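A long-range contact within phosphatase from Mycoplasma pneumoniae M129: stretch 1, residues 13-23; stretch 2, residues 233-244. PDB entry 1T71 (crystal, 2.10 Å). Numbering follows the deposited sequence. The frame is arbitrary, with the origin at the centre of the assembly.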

# COMPACT_ATOMS: atom_id res chain seq x y z
N VAL A 13 5.58 -2.33 0.85
CA VAL A 13 7.04 -2.45 0.84
C VAL A 13 7.36 -3.56 1.84
O VAL A 13 6.97 -3.48 3.00
CB VAL A 13 7.72 -1.15 1.30
CG1 VAL A 13 9.22 -1.35 1.39
CG2 VAL A 13 7.40 -0.03 0.33
N TYR A 14 8.09 -4.57 1.41
CA TYR A 14 8.39 -5.70 2.28
C TYR A 14 9.87 -6.06 2.41
O TYR A 14 10.49 -6.57 1.47
CB TYR A 14 7.59 -6.92 1.76
CG TYR A 14 7.52 -8.11 2.69
CD1 TYR A 14 8.67 -8.83 3.05
CD2 TYR A 14 6.29 -8.56 3.18
CE1 TYR A 14 8.59 -9.95 3.88
CE2 TYR A 14 6.20 -9.68 4.01
CZ TYR A 14 7.35 -10.37 4.35
OH TYR A 14 7.25 -11.47 5.17
N GLY A 15 10.43 -5.77 3.59
CA GLY A 15 11.82 -6.09 3.86
C GLY A 15 12.90 -5.42 3.04
O GLY A 15 12.66 -4.44 2.33
N LYS A 16 14.11 -5.96 3.14
CA LYS A 16 15.26 -5.43 2.43
C LYS A 16 15.06 -5.53 0.92
O LYS A 16 15.43 -4.63 0.17
CB LYS A 16 16.53 -6.19 2.83
CG LYS A 16 17.81 -5.62 2.23
CD LYS A 16 19.05 -6.42 2.64
CE LYS A 16 19.18 -6.56 4.16
NZ LYS A 16 19.29 -5.26 4.89
N ALA A 17 14.47 -6.64 0.48
CA ALA A 17 14.25 -6.83 -0.95
C ALA A 17 13.35 -5.73 -1.51
O ALA A 17 13.61 -5.21 -2.60
CB ALA A 17 13.63 -8.19 -1.20
N GLY A 18 12.30 -5.38 -0.79
CA GLY A 18 11.41 -4.35 -1.27
C GLY A 18 12.12 -3.01 -1.27
O GLY A 18 12.03 -2.24 -2.23
N ARG A 19 12.83 -2.74 -0.18
CA ARG A 19 13.56 -1.48 -0.04
C ARG A 19 14.54 -1.29 -1.19
O ARG A 19 14.59 -0.23 -1.80
CB ARG A 19 14.30 -1.46 1.30
CG ARG A 19 13.79 -0.39 2.26
CD ARG A 19 14.52 -0.42 3.60
NE ARG A 19 14.00 -1.49 4.44
CZ ARG A 19 14.70 -2.54 4.85
NH1 ARG A 19 15.97 -2.67 4.50
NH2 ARG A 19 14.12 -3.46 5.60
N ASN A 20 15.31 -2.33 -1.48
CA ASN A 20 16.30 -2.27 -2.55
C ASN A 20 15.78 -2.12 -3.97
O ASN A 20 16.33 -1.35 -4.75
CB ASN A 20 17.22 -3.49 -2.47
CG ASN A 20 18.20 -3.39 -1.32
OD1 ASN A 20 18.75 -4.40 -0.86
ND2 ASN A 20 18.44 -2.17 -0.84
N ILE A 21 14.72 -2.84 -4.32
CA ILE A 21 14.23 -2.72 -5.68
C ILE A 21 13.60 -1.34 -5.91
O ILE A 21 13.55 -0.86 -7.04
CB ILE A 21 13.23 -3.85 -6.04
CG1 ILE A 21 12.95 -3.82 -7.54
CG2 ILE A 21 11.94 -3.69 -5.23
CD1 ILE A 21 12.17 -5.04 -8.04
N ILE A 22 13.13 -0.71 -4.83
CA ILE A 22 12.54 0.62 -4.96
C ILE A 22 13.64 1.67 -5.11
O ILE A 22 13.52 2.61 -5.90
CB ILE A 22 11.67 0.97 -3.72
CG1 ILE A 22 10.37 0.16 -3.76
CG2 ILE A 22 11.38 2.47 -3.70
CD1 ILE A 22 9.42 0.47 -2.63
N LYS A 23 14.72 1.51 -4.36
CA LYS A 23 15.83 2.44 -4.44
C LYS A 23 16.48 2.38 -5.82
O LYS A 23 16.85 3.40 -6.38
CB LYS A 23 16.88 2.12 -3.36
CG LYS A 23 18.04 3.10 -3.30
CD LYS A 23 17.51 4.53 -3.23
CE LYS A 23 18.64 5.56 -3.15
NZ LYS A 23 19.42 5.41 -1.89
N HIS A 233 7.94 -19.73 13.70
CA HIS A 233 8.19 -18.34 13.32
C HIS A 233 8.32 -18.10 11.82
O HIS A 233 8.95 -18.88 11.11
CB HIS A 233 9.49 -17.88 13.98
CG HIS A 233 10.69 -18.62 13.49
ND1 HIS A 233 10.84 -19.99 13.64
CD2 HIS A 233 11.79 -18.20 12.82
CE1 HIS A 233 11.97 -20.37 13.07
NE2 HIS A 233 12.57 -19.30 12.57
N PHE A 234 7.74 -17.00 11.33
CA PHE A 234 7.85 -16.68 9.91
C PHE A 234 9.22 -16.02 9.74
O PHE A 234 9.78 -15.47 10.69
CB PHE A 234 6.76 -15.69 9.48
CG PHE A 234 7.20 -14.25 9.48
CD1 PHE A 234 7.39 -13.56 10.68
CD2 PHE A 234 7.46 -13.59 8.28
CE1 PHE A 234 7.83 -12.24 10.67
CE2 PHE A 234 7.90 -12.27 8.27
CZ PHE A 234 8.09 -11.59 9.47
N GLU A 235 9.75 -16.06 8.53
CA GLU A 235 11.06 -15.48 8.26
C GLU A 235 11.00 -14.70 6.95
O GLU A 235 10.36 -15.14 6.00
CB GLU A 235 12.10 -16.59 8.16
CG GLU A 235 13.54 -16.15 8.23
CD GLU A 235 14.50 -17.32 8.20
OE1 GLU A 235 14.71 -17.90 7.11
OE2 GLU A 235 15.03 -17.68 9.28
N VAL A 236 11.64 -13.53 6.91
CA VAL A 236 11.66 -12.72 5.70
C VAL A 236 12.48 -13.42 4.62
O VAL A 236 13.58 -13.90 4.89
CB VAL A 236 12.27 -11.32 5.96
CG1 VAL A 236 12.40 -10.56 4.65
CG2 VAL A 236 11.41 -10.53 6.94
N SER A 237 11.95 -13.47 3.40
CA SER A 237 12.66 -14.11 2.28
C SER A 237 13.70 -13.18 1.66
O SER A 237 13.50 -11.97 1.59
CB SER A 237 11.66 -14.54 1.21
OG SER A 237 12.32 -14.87 -0.00
N LYS A 238 14.80 -13.77 1.19
CA LYS A 238 15.87 -13.01 0.55
C LYS A 238 15.93 -13.44 -0.91
O LYS A 238 16.89 -13.14 -1.62
CB LYS A 238 17.22 -13.31 1.21
CG LYS A 238 17.28 -13.00 2.70
CD LYS A 238 18.50 -13.65 3.34
CE LYS A 238 18.45 -13.57 4.86
NZ LYS A 238 19.45 -14.47 5.50
N CYS A 239 14.91 -14.17 -1.34
CA CYS A 239 14.86 -14.68 -2.70
C CYS A 239 14.30 -13.70 -3.73
O CYS A 239 13.09 -13.44 -3.77
CB CYS A 239 14.05 -15.98 -2.72
SG CYS A 239 14.23 -16.94 -4.24
N GLY A 240 15.18 -13.16 -4.56
CA GLY A 240 14.78 -12.24 -5.61
C GLY A 240 13.98 -11.03 -5.16
O GLY A 240 14.01 -10.66 -3.99
N ALA A 241 13.24 -10.42 -6.09
CA ALA A 241 12.45 -9.24 -5.76
C ALA A 241 11.43 -8.87 -6.81
O ALA A 241 11.55 -9.23 -7.98
CB ALA A 241 13.38 -8.06 -5.51
N GLN A 242 10.42 -8.13 -6.38
CA GLN A 242 9.38 -7.67 -7.28
C GLN A 242 8.90 -6.30 -6.85
O GLN A 242 8.89 -5.96 -5.66
CB GLN A 242 8.20 -8.65 -7.31
CG GLN A 242 7.50 -8.86 -5.97
CD GLN A 242 6.37 -9.87 -6.04
OE1 GLN A 242 5.40 -9.68 -6.77
NE2 GLN A 242 6.49 -10.95 -5.29
N LEU A 243 8.52 -5.50 -7.84
CA LEU A 243 8.01 -4.16 -7.62
C LEU A 243 6.67 -4.09 -8.32
O LEU A 243 6.56 -4.42 -9.51
CB LEU A 243 8.98 -3.14 -8.24
CG LEU A 243 8.64 -1.64 -8.28
CD1 LEU A 243 7.40 -1.39 -9.11
CD2 LEU A 243 8.44 -1.13 -6.88
N ASN A 244 5.64 -3.67 -7.60
CA ASN A 244 4.30 -3.57 -8.16
C ASN A 244 3.66 -2.24 -7.78
O ASN A 244 3.70 -1.82 -6.62
CB ASN A 244 3.44 -4.73 -7.66
CG ASN A 244 3.89 -6.06 -8.21
OD1 ASN A 244 3.55 -6.42 -9.33
ND2 ASN A 244 4.68 -6.79 -7.43
O HOH W 1 14.64 -9.51 1.59

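Read along its second stretch, this contact follows a simple rule: the loop packs Phe234 and Val236 on Tyr14 ahead of the helix, and the strand then sets Ala241 and Leu243 against the helix; no direct hydrogen bond joins the two stretches.

The walk begins at the exposed Phe234, whose CB points toward the first stretch. Its CE2 lies 3.3 Å from OH of Tyr14, which sits near the plane of the Phe234 ring, at its edge. Glu235 turns its CB away and adds nothing. Val236 comes next, and its CG1 packs 3.9 Å from Tyr14 CE1, at the edge of the tyrosine ring. Tyr14, with chi1 in t, thus serves two partners two residues apart in the loop. The same methyl explains the tight space at Gly15: an ideal CB there would lie 3.1 Å from Val236 CG1. Gly15 also has a positive phi, which by itself favours glycine.

At Ser237 the backbone supplies the polar link. A water donates to Ser237 O at 2.7 Å and accepts from Ala17 N at 3.1 Å, bridging the loop to an amide in the first turn of the helix. The Ser237 side chain works within its own loop, where its OG accepts a hydrogen bond from Cys239 N at 3.0 Å. Lys238 and Cys239 make no contact with the helix, and the chain returns at Gly240, whose O lies 3.7 Å from Ala17 CB.

Here the strand starts, and alternation takes over. Ala241 points toward the helix, Gln242 away, Leu243 toward. The closest CA pairing joins two small residues: CA of Ala17 and CA of Ala241 are 5.7 Å apart, with their CB atoms at 4.3 Å. One helical turn later, Ile21 extends with both chi angles in t, and its CD1 reaches along the strand, 4.1 Å from Ala241 CB and 3.7 Å from Leu243 CB. That methyl also rests on the backbone between them, 3.7 Å from Gln242 C, so Gln242 takes part even though its side chain leaves. Leu243 finishes the contact with its CD2 3.9 Å from Ile22 CG1.

The helix crosses the strand at -61°, with the axes 7.8 Å apart at closest approach. Ala17 and Ile21, four residues apart, present their CB atoms to the strand's inward-facing Ala241 and Leu243: small against small at one end, larger against larger at the other.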